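Local structure of cutinase-like protein (Cryptococcus sp., 2CZQ) at residues A90-L95 with G147-G152; S121-N126 with G152-T157; G132-N137 with C161-G166. The protein probably hydrolyses carboxylic esters, as a cutinase-like enzyme built on the alpha/beta hydrolase fold. All coordinates share one frame; numbering follows the deposited sequence.

Contact 1: A90-L95 with G147-G152; sequences ATVVAL and GSVPSG
The peptide plane joining Ser148 to Val149 carries a methyl of Val92 on one face: CG1 stands almost straight above the carbonyl carbon, 3.5 Å from Ser148 C, and is no farther from Ser148 O than from that carbon. The puckered ring of Pro150 is met at CD, 3.8 Å from Leu95 CB, while Pro150 CG approaches the backbone carbonyl carbon of Leu95. Val92 CG1 is anti to the backbone N (chi1 168°), which puts it over the peptide and leaves CG2 for Val149, 4.1 Å from Val149 CG2; the two valines cross at about a right angle. Helix 86-98, which supplies Val92 and Leu95 from successive turns, begins within a probable nucleophile elbow of the alpha/beta hydrolase fold (Gly83, Ser85, Gly87), and the loop 147-152 runs past its flank on the way to strand 157-160. That loop leaves helix 143-146 at Gly147 with a positive phi of 84°. Leu113 of strand 108-114 touches both valines, so they pack against the central sheet as well as each other. Ser148 O also accepts a hydrogen bond from Gln96 NE2. Farther along, the Leu95 side chain runs alongside that of Val149 in the same direction, and its CD1 is 4.1 Å from Val149 CG1.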
loop_
_atom_site.group_PDB
_atom_site.type_symbol
_atom_site.label_atom_id
_atom_site.label_comp_id
_atom_site.label_asym_id
_atom_site.label_seq_id
_atom_site.Cartn_x
_atom_site.Cartn_y
_atom_site.Cartn_z
ATOM N N ALA A 90 0.845 3.019 8.465
ATOM C CA ALA A 90 2.152 3.674 8.365
ATOM C C ALA A 90 2.333 4.362 7.012
ATOM O O ALA A 90 2.932 5.441 6.923
ATOM C CB ALA A 90 3.270 2.678 8.601
ATOM N N THR A 91 1.811 3.734 5.964
ATOM C CA THR A 91 1.880 4.287 4.615
ATOM C C THR A 91 1.000 5.528 4.477
ATOM O O THR A 91 1.433 6.543 3.929
ATOM C CB THR A 91 1.480 3.218 3.590
ATOM O OG1 THR A 91 2.380 2.102 3.680
ATOM C CG2 THR A 91 1.657 3.734 2.169
ATOM N N VAL A 92 -0.234 5.448 4.975
ATOM C CA VAL A 92 -1.141 6.592 4.966
ATOM C C VAL A 92 -0.491 7.803 5.640
ATOM O O VAL A 92 -0.533 8.914 5.109
ATOM C CB VAL A 92 -2.479 6.232 5.647
ATOM C CG1 VAL A 92 -3.311 7.479 5.912
ATOM C CG2 VAL A 92 -3.252 5.232 4.798
ATOM N N VAL A 93 0.118 7.582 6.798
ATOM C CA VAL A 93 0.754 8.676 7.519
ATOM C C VAL A 93 1.959 9.216 6.746
ATOM O O VAL A 93 2.203 10.425 6.746
ATOM C CB VAL A 93 1.073 8.274 8.974
ATOM C CG1 VAL A 93 1.805 9.391 9.715
ATOM C CG2 VAL A 93 -0.225 7.928 9.699
ATOM N N ALA A 94 2.679 8.341 6.041
ATOM C CA ALA A 94 3.730 8.810 5.136
ATOM C C ALA A 94 3.167 9.758 4.080
ATOM O O ALA A 94 3.769 10.792 3.795
ATOM C CB ALA A 94 4.465 7.643 4.477
ATOM N N LEU A 95 2.012 9.428 3.506
ATOM C CA LEU A 95 1.402 10.306 2.504
ATOM C C LEU A 95 1.074 11.666 3.104
ATOM O O LEU A 95 1.293 12.708 2.477
ATOM C CB LEU A 95 0.130 9.699 1.918
ATOM C CG LEU A 95 0.181 8.257 1.410
ATOM C CD1 LEU A 95 -1.129 7.907 0.726
ATOM C CD2 LEU A 95 1.364 8.013 0.472
ATOM N N GLY A 147 -6.513 9.688 10.680
ATOM C CA GLY A 147 -6.756 10.307 9.396
ATOM C C GLY A 147 -6.717 9.313 8.258
ATOM O O GLY A 147 -6.663 8.098 8.462
ATOM N N SER A 148 -6.730 9.858 7.050
ATOM C CA SER A 148 -7.003 9.090 5.847
ATOM C C SER A 148 -5.982 9.386 4.754
ATOM O O SER A 148 -5.125 10.261 4.899
ATOM C CB SER A 148 -8.400 9.449 5.343
ATOM O OG SER A 148 -8.483 10.838 5.076
ATOM N N VAL A 149 -6.082 8.641 3.657
ATOM C CA VAL A 149 -5.365 8.980 2.435
ATOM C C VAL A 149 -5.750 10.415 2.062
ATOM O O VAL A 149 -6.937 10.701 1.902
ATOM C CB VAL A 149 -5.766 8.023 1.285
ATOM C CG1 VAL A 149 -5.160 8.468 -0.041
ATOM C CG2 VAL A 149 -5.364 6.588 1.603
ATOM N N PRO A 150 -4.787 11.332 1.950
ATOM C CA PRO A 150 -5.134 12.713 1.580
ATOM C C PRO A 150 -5.773 12.795 0.198
ATOM O O PRO A 150 -5.454 12.004 -0.691
ATOM C CB PRO A 150 -3.788 13.440 1.599
ATOM C CG PRO A 150 -2.919 12.594 2.467
ATOM C CD PRO A 150 -3.340 11.172 2.195
ATOM N N SER A 151 -6.670 13.759 0.025
ATOM C CA SER A 151 -7.396 13.919 -1.233
ATOM C C SER A 151 -6.480 13.939 -2.460
ATOM O O SER A 151 -6.806 13.348 -3.485
ATOM C CB SER A 151 -8.304 15.152 -1.194
ATOM O OG SER A 151 -7.548 16.337 -1.078
ATOM N N GLY A 152 -5.325 14.594 -2.344
ATOM C CA GLY A 152 -4.393 14.728 -3.455
ATOM C C GLY A 152 -3.646 13.457 -3.833
ATOM O O GLY A 152 -2.943 13.439 -4.846
#

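Contact 2: S121-N126 with G152-T157; sequences SGLTCN and GWVSKT
Val154 packs over the turn of the facing loop, its two methyls dividing the work: CG1 lies 3.8 Å from the backbone Cys125 N and reaches Thr124 OG1 and Cys125 SG at nearly the same range, while CG2 meets Leu123 CD1 at 4.2 Å. What it covers is a type I beta turn, Leu123 to Asn126, closed by the backbone bond Asn126 N to Leu123 O. The turn leads into 126-127, the short outermost strand of the parallel alpha/beta hydrolase sheet, and 152-157 leads into its neighbour, strand 157-160, so the contact joins the loops at the entry to two adjacent strands. Cys125 hydrogen-bonds through its backbone to Asp159 of strand 157-160.

The side chain of Leu123 crosses that of Val154 at about a right angle, and so does that of Thr124. Cys125 sits deeper. Its SG is placed between the backbone N and the carbonyl carbon (chi1 52°), beside Val154 CG1, while CB is pressed against the backbone of the other loop, 3.1 Å from Thr157 O and 3.6 Å from Val154 O. Cys125 CB also touches the side chain of Thr157, 3.9 Å from Thr157 CB.

Within 152-157 the backbone closes on itself through Lys156 N to Trp153 O and Thr157 N to Val154 O, each spanning three residues. The buried Thr157 hydroxyl is satisfied locally: OG1 donates to Trp153 O at 2.8 Å, with a C=O...donor angle of 124° and 56° out of the carbonyl plane, on the face opposite the one from which Lys156 N arrives.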
loop_
_atom_site.group_PDB
_atom_site.type_symbol
_atom_site.label_atom_id
_atom_site.label_comp_id
_atom_site.label_asym_id
_atom_site.label_seq_id
_atom_site.Cartn_x
_atom_site.Cartn_y
_atom_site.Cartn_z
ATOM N N SER A 121 -14.552 6.098 4.564
ATOM C CA SER A 121 -15.776 5.923 3.807
ATOM C C SER A 121 -15.889 6.929 2.673
ATOM O O SER A 121 -15.725 8.134 2.877
ATOM C CB SER A 121 -16.975 6.058 4.739
ATOM O OG SER A 121 -18.175 5.846 4.022
ATOM N N GLY A 122 -16.165 6.415 1.478
ATOM C CA GLY A 122 -16.479 7.252 0.335
ATOM C C GLY A 122 -15.334 7.573 -0.606
ATOM O O GLY A 122 -15.581 8.069 -1.698
ATOM N N LEU A 123 -14.088 7.311 -0.223
ATOM C CA LEU A 123 -12.987 7.626 -1.132
ATOM C C LEU A 123 -13.035 6.721 -2.352
ATOM O O LEU A 123 -13.247 5.514 -2.225
ATOM C CB LEU A 123 -11.638 7.497 -0.435
ATOM C CG LEU A 123 -11.356 8.441 0.734
ATOM C CD1 LEU A 123 -9.917 8.277 1.182
ATOM C CD2 LEU A 123 -11.651 9.896 0.377
ATOM N N THR A 124 -12.833 7.294 -3.535
ATOM C CA THR A 124 -12.974 6.506 -4.759
ATOM C C THR A 124 -11.772 5.615 -5.074
ATOM O O THR A 124 -11.811 4.864 -6.044
ATOM C CB THR A 124 -13.328 7.379 -5.961
ATOM O OG1 THR A 124 -12.394 8.457 -6.052
ATOM C CG2 THR A 124 -14.692 8.042 -5.758
ATOM N N CYS A 125 -10.727 5.681 -4.247
ATOM C CA CYS A 125 -9.665 4.677 -4.264
ATOM C C CYS A 125 -10.114 3.366 -3.617
ATOM O O CYS A 125 -9.412 2.361 -3.734
ATOM C CB CYS A 125 -8.407 5.190 -3.549
ATOM S SG CYS A 125 -8.678 5.845 -1.879
ATOM N N ASN A 126 -11.257 3.373 -2.926
ATOM C CA ASN A 126 -11.672 2.217 -2.140
ATOM C C ASN A 126 -12.337 1.165 -3.015
ATOM O O ASN A 126 -13.364 1.435 -3.646
ATOM C CB ASN A 126 -12.706 2.605 -1.074
ATOM C CG ASN A 126 -12.194 3.562 0.004
ATOM O OD1 ASN A 126 -10.996 3.860 0.010
ATOM N ND2 ASN A 126 -13.053 4.042 0.884
ATOM N N GLY A 152 -5.325 14.594 -2.344
ATOM C CA GLY A 152 -4.393 14.728 -3.455
ATOM C C GLY A 152 -3.646 13.457 -3.833
ATOM O O GLY A 152 -2.943 13.439 -4.846
ATOM N N TRP A 153 -3.799 12.406 -3.024
ATOM C CA TRP A 153 -3.211 11.092 -3.284
ATOM C C TRP A 153 -4.223 10.078 -3.818
ATOM O O TRP A 153 -3.837 9.026 -4.337
ATOM C CB TRP A 153 -2.608 10.530 -1.999
ATOM C CG TRP A 153 -1.292 11.112 -1.612
ATOM C CD1 TRP A 153 -1.070 12.192 -0.809
ATOM C CD2 TRP A 153 -0.007 10.635 -2.003
ATOM N NE1 TRP A 153 0.280 12.414 -0.672
ATOM C CE2 TRP A 153 0.955 11.466 -1.395
ATOM C CE3 TRP A 153 0.433 9.576 -2.808
ATOM C CZ2 TRP A 153 2.331 11.274 -1.568
ATOM C CZ3 TRP A 153 1.796 9.385 -2.979
ATOM C CH2 TRP A 153 2.727 10.229 -2.360
ATOM N N VAL A 154 -5.513 10.372 -3.672
ATOM C CA VAL A 154 -6.557 9.389 -3.949
ATOM C C VAL A 154 -6.500 8.840 -5.380
ATOM O O VAL A 154 -6.692 7.642 -5.589
ATOM C CB VAL A 154 -7.953 9.956 -3.603
ATOM C CG1 VAL A 154 -9.064 9.053 -4.119
ATOM C CG2 VAL A 154 -8.085 10.146 -2.095
ATOM N N SER A 155 -6.218 9.703 -6.354
ATOM C CA SER A 155 -6.251 9.298 -7.758
ATOM C C SER A 155 -5.191 8.264 -8.144
ATOM O O SER A 155 -5.321 7.614 -9.180
ATOM C CB SER A 155 -6.165 10.512 -8.678
ATOM O OG SER A 155 -4.869 11.072 -8.654
ATOM N N LYS A 156 -4.155 8.108 -7.323
ATOM C CA LYS A 156 -3.149 7.082 -7.589
ATOM C C LYS A 156 -3.034 6.075 -6.441
ATOM O O LYS A 156 -2.010 5.421 -6.273
ATOM C CB LYS A 156 -1.798 7.698 -7.968
ATOM C CG LYS A 156 -1.164 8.543 -6.891
ATOM C CD LYS A 156 0.095 9.201 -7.428
ATOM C CE LYS A 156 0.652 10.195 -6.428
ATOM N NZ LYS A 156 1.948 10.781 -6.886
ATOM N N THR A 157 -4.116 5.940 -5.678
ATOM C CA THR A 157 -4.212 4.971 -4.599
ATOM C C THR A 157 -5.283 3.939 -4.922
ATOM O O THR A 157 -6.303 4.248 -5.550
ATOM C CB THR A 157 -4.552 5.700 -3.282
ATOM O OG1 THR A 157 -3.491 6.603 -2.950
ATOM C CG2 THR A 157 -4.626 4.737 -2.096
#

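Contact 3: G132-N137 with C161-G166; sequences GTTTRN and CAYGDG
Two beta turns meet here, type I from Thr133 to Arg136 and type II from Ala162 to Asp165, with Thr135 and Tyr163 closest at 5.9 Å between their CA atoms and Gly164 taking the positive phi (81°) of the second turn. Thr135 carries the contact. A chi1 of 57° sets its OG1 between the backbone N and the carbonyl carbon, from where it donates a hydrogen bond to Cys161 O at 2.8 Å, tilted only 18° from the carbonyl plane; its methyl CG2 rests beside the same oxygen and against the main chain of the type II turn, 3.4 Å from Tyr163 CA. Thr134 meets the ring of Tyr163 at its edge, near its plane, with OG1 3.7 Å from Tyr163 CD2; the polar partner of that hydroxyl is Asp128 OD2. Tyr163 itself is exposed, whereas Thr135 and Cys161 are buried.

Past the contact, Asp165 OD2 is hydrogen-bonded to His180 ND1, consistent with a Ser-His-Asp triad of Ser85, His180 and Asp165. Cys161 is held by its disulfide to Cys168 and by backbone hydrogen bonding to Val127. The contact lies between the loop that follows edge strand 126-127 and the loop running from strand 157-160 to helix 178-181.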
loop_
_atom_site.group_PDB
_atom_site.type_symbol
_atom_site.label_atom_id
_atom_site.label_comp_id
_atom_site.label_asym_id
_atom_site.label_seq_id
_atom_site.Cartn_x
_atom_site.Cartn_y
_atom_site.Cartn_z
ATOM N N GLY A 132 -14.706 -4.264 -6.790
ATOM C CA GLY A 132 -15.980 -3.574 -6.723
ATOM C C GLY A 132 -16.071 -2.604 -5.565
ATOM O O GLY A 132 -15.071 -2.268 -4.927
ATOM N N THR A 133 -17.293 -2.168 -5.284
ATOM C CA THR A 133 -17.521 -1.056 -4.368
ATOM C C THR A 133 -18.192 -1.445 -3.052
ATOM O O THR A 133 -18.645 -0.566 -2.314
ATOM C CB THR A 133 -18.358 0.035 -5.058
ATOM O OG1 THR A 133 -19.552 -0.558 -5.577
ATOM C CG2 THR A 133 -17.635 0.592 -6.281
ATOM N N THR A 134 -18.248 -2.738 -2.731
ATOM C CA THR A 134 -19.035 -3.151 -1.566
ATOM C C THR A 134 -18.475 -2.659 -0.239
ATOM O O THR A 134 -19.197 -2.627 0.755
ATOM C CB THR A 134 -19.254 -4.674 -1.501
ATOM O OG1 THR A 134 -17.993 -5.339 -1.339
ATOM C CG2 THR A 134 -19.858 -5.215 -2.802
ATOM N N THR A 135 -17.195 -2.286 -0.220
ATOM C CA THR A 135 -16.587 -1.694 0.969
ATOM C C THR A 135 -16.150 -0.255 0.737
ATOM O O THR A 135 -15.316 0.267 1.478
ATOM C CB THR A 135 -15.387 -2.511 1.451
ATOM O OG1 THR A 135 -14.444 -2.622 0.377
ATOM C CG2 THR A 135 -15.795 -3.937 1.807
ATOM N N ARG A 136 -16.705 0.408 -0.271
ATOM C CA ARG A 136 -16.314 1.789 -0.495
ATOM C C ARG A 136 -16.738 2.700 0.653
ATOM O O ARG A 136 -15.989 3.596 1.047
ATOM C CB ARG A 136 -16.847 2.325 -1.819
ATOM C CG ARG A 136 -16.422 3.766 -2.077
ATOM C CD ARG A 136 -16.382 4.159 -3.522
ATOM N NE ARG A 136 -15.396 3.380 -4.262
ATOM C CZ ARG A 136 -15.225 3.459 -5.575
ATOM N NH1 ARG A 136 -15.965 4.295 -6.299
ATOM N NH2 ARG A 136 -14.313 2.702 -6.168
ATOM N N ASN A 137 -17.935 2.464 1.185
ATOM C CA ASN A 137 -18.548 3.376 2.148
ATOM C C ASN A 137 -18.544 2.838 3.563
ATOM O O ASN A 137 -19.575 2.796 4.246
ATOM C CB ASN A 137 -19.942 3.766 1.686
ATOM C CG ASN A 137 -19.930 4.255 0.268
ATOM O OD1 ASN A 137 -19.190 5.184 -0.059
ATOM N ND2 ASN A 137 -20.696 3.606 -0.597
ATOM N N CYS A 161 -10.201 -3.316 0.593
ATOM C CA CYS A 161 -10.759 -3.769 1.854
ATOM C C CYS A 161 -11.710 -4.907 1.560
ATOM O O CYS A 161 -12.735 -4.715 0.903
ATOM C CB CYS A 161 -11.498 -2.630 2.562
ATOM S SG CYS A 161 -12.213 -3.130 4.143
ATOM N N ALA A 162 -11.355 -6.102 2.022
ATOM C CA ALA A 162 -12.206 -7.272 1.852
ATOM C C ALA A 162 -13.502 -7.057 2.611
ATOM O O ALA A 162 -13.484 -6.593 3.745
ATOM C CB ALA A 162 -11.500 -8.516 2.366
ATOM N N TYR A 163 -14.628 -7.398 1.994
ATOM C CA TYR A 163 -15.907 -7.266 2.670
ATOM C C TYR A 163 -15.851 -7.999 4.000
ATOM O O TYR A 163 -15.506 -9.179 4.063
ATOM C CB TYR A 163 -17.031 -7.817 1.804
ATOM C CG TYR A 163 -18.406 -7.571 2.368
ATOM C CD1 TYR A 163 -18.952 -8.423 3.333
ATOM C CD2 TYR A 163 -19.159 -6.482 1.948
ATOM C CE1 TYR A 163 -20.220 -8.200 3.853
ATOM C CE2 TYR A 163 -20.435 -6.256 2.458
ATOM C CZ TYR A 163 -20.957 -7.120 3.413
ATOM O OH TYR A 163 -22.215 -6.913 3.935
ATOM N N GLY A 164 -16.190 -7.294 5.069
ATOM C CA GLY A 164 -16.201 -7.910 6.377
ATOM C C GLY A 164 -14.866 -8.025 7.086
ATOM O O GLY A 164 -14.805 -8.656 8.139
ATOM N N ASP A 165 -13.806 -7.424 6.543
ATOM C CA ASP A 165 -12.544 -7.298 7.272
ATOM C C ASP A 165 -12.749 -6.231 8.346
ATOM O O ASP A 165 -12.909 -5.064 8.022
ATOM C CB ASP A 165 -11.437 -6.897 6.287
ATOM C CG ASP A 165 -10.141 -6.504 6.964
ATOM O OD1 ASP A 165 -10.107 -6.360 8.208
ATOM O OD2 ASP A 165 -9.098 -6.336 6.289
ATOM N N GLY A 166 -12.762 -6.631 9.616
ATOM C CA GLY A 166 -13.102 -5.718 10.696
ATOM C C GLY A 166 -12.135 -4.573 10.947
ATOM O O GLY A 166 -12.463 -3.650 11.690
#

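The three contacts run from the flank of a helix to the loop that carries the probable triad residue Asp165. Contacts 1 and 2 share Gly152; both are mainly van der Waals packing, partly buried, without a hydrogen bond between their segments. Contact 1 joins helix 86-98 to the loop before strand 157-160, and contact 2 joins that loop to the entry of the edge strand. Their centres lie about 10 and 12 Å from the chain centre. Contact 3, beyond the other end of those two strands, lies about 16 Å out, with Thr135 and Cys161 buried but Thr134 and Tyr163 exposed. Arg136 ties it to contact 2: its NE probably bonds Asn126 O, and its backbone bonds Gly122.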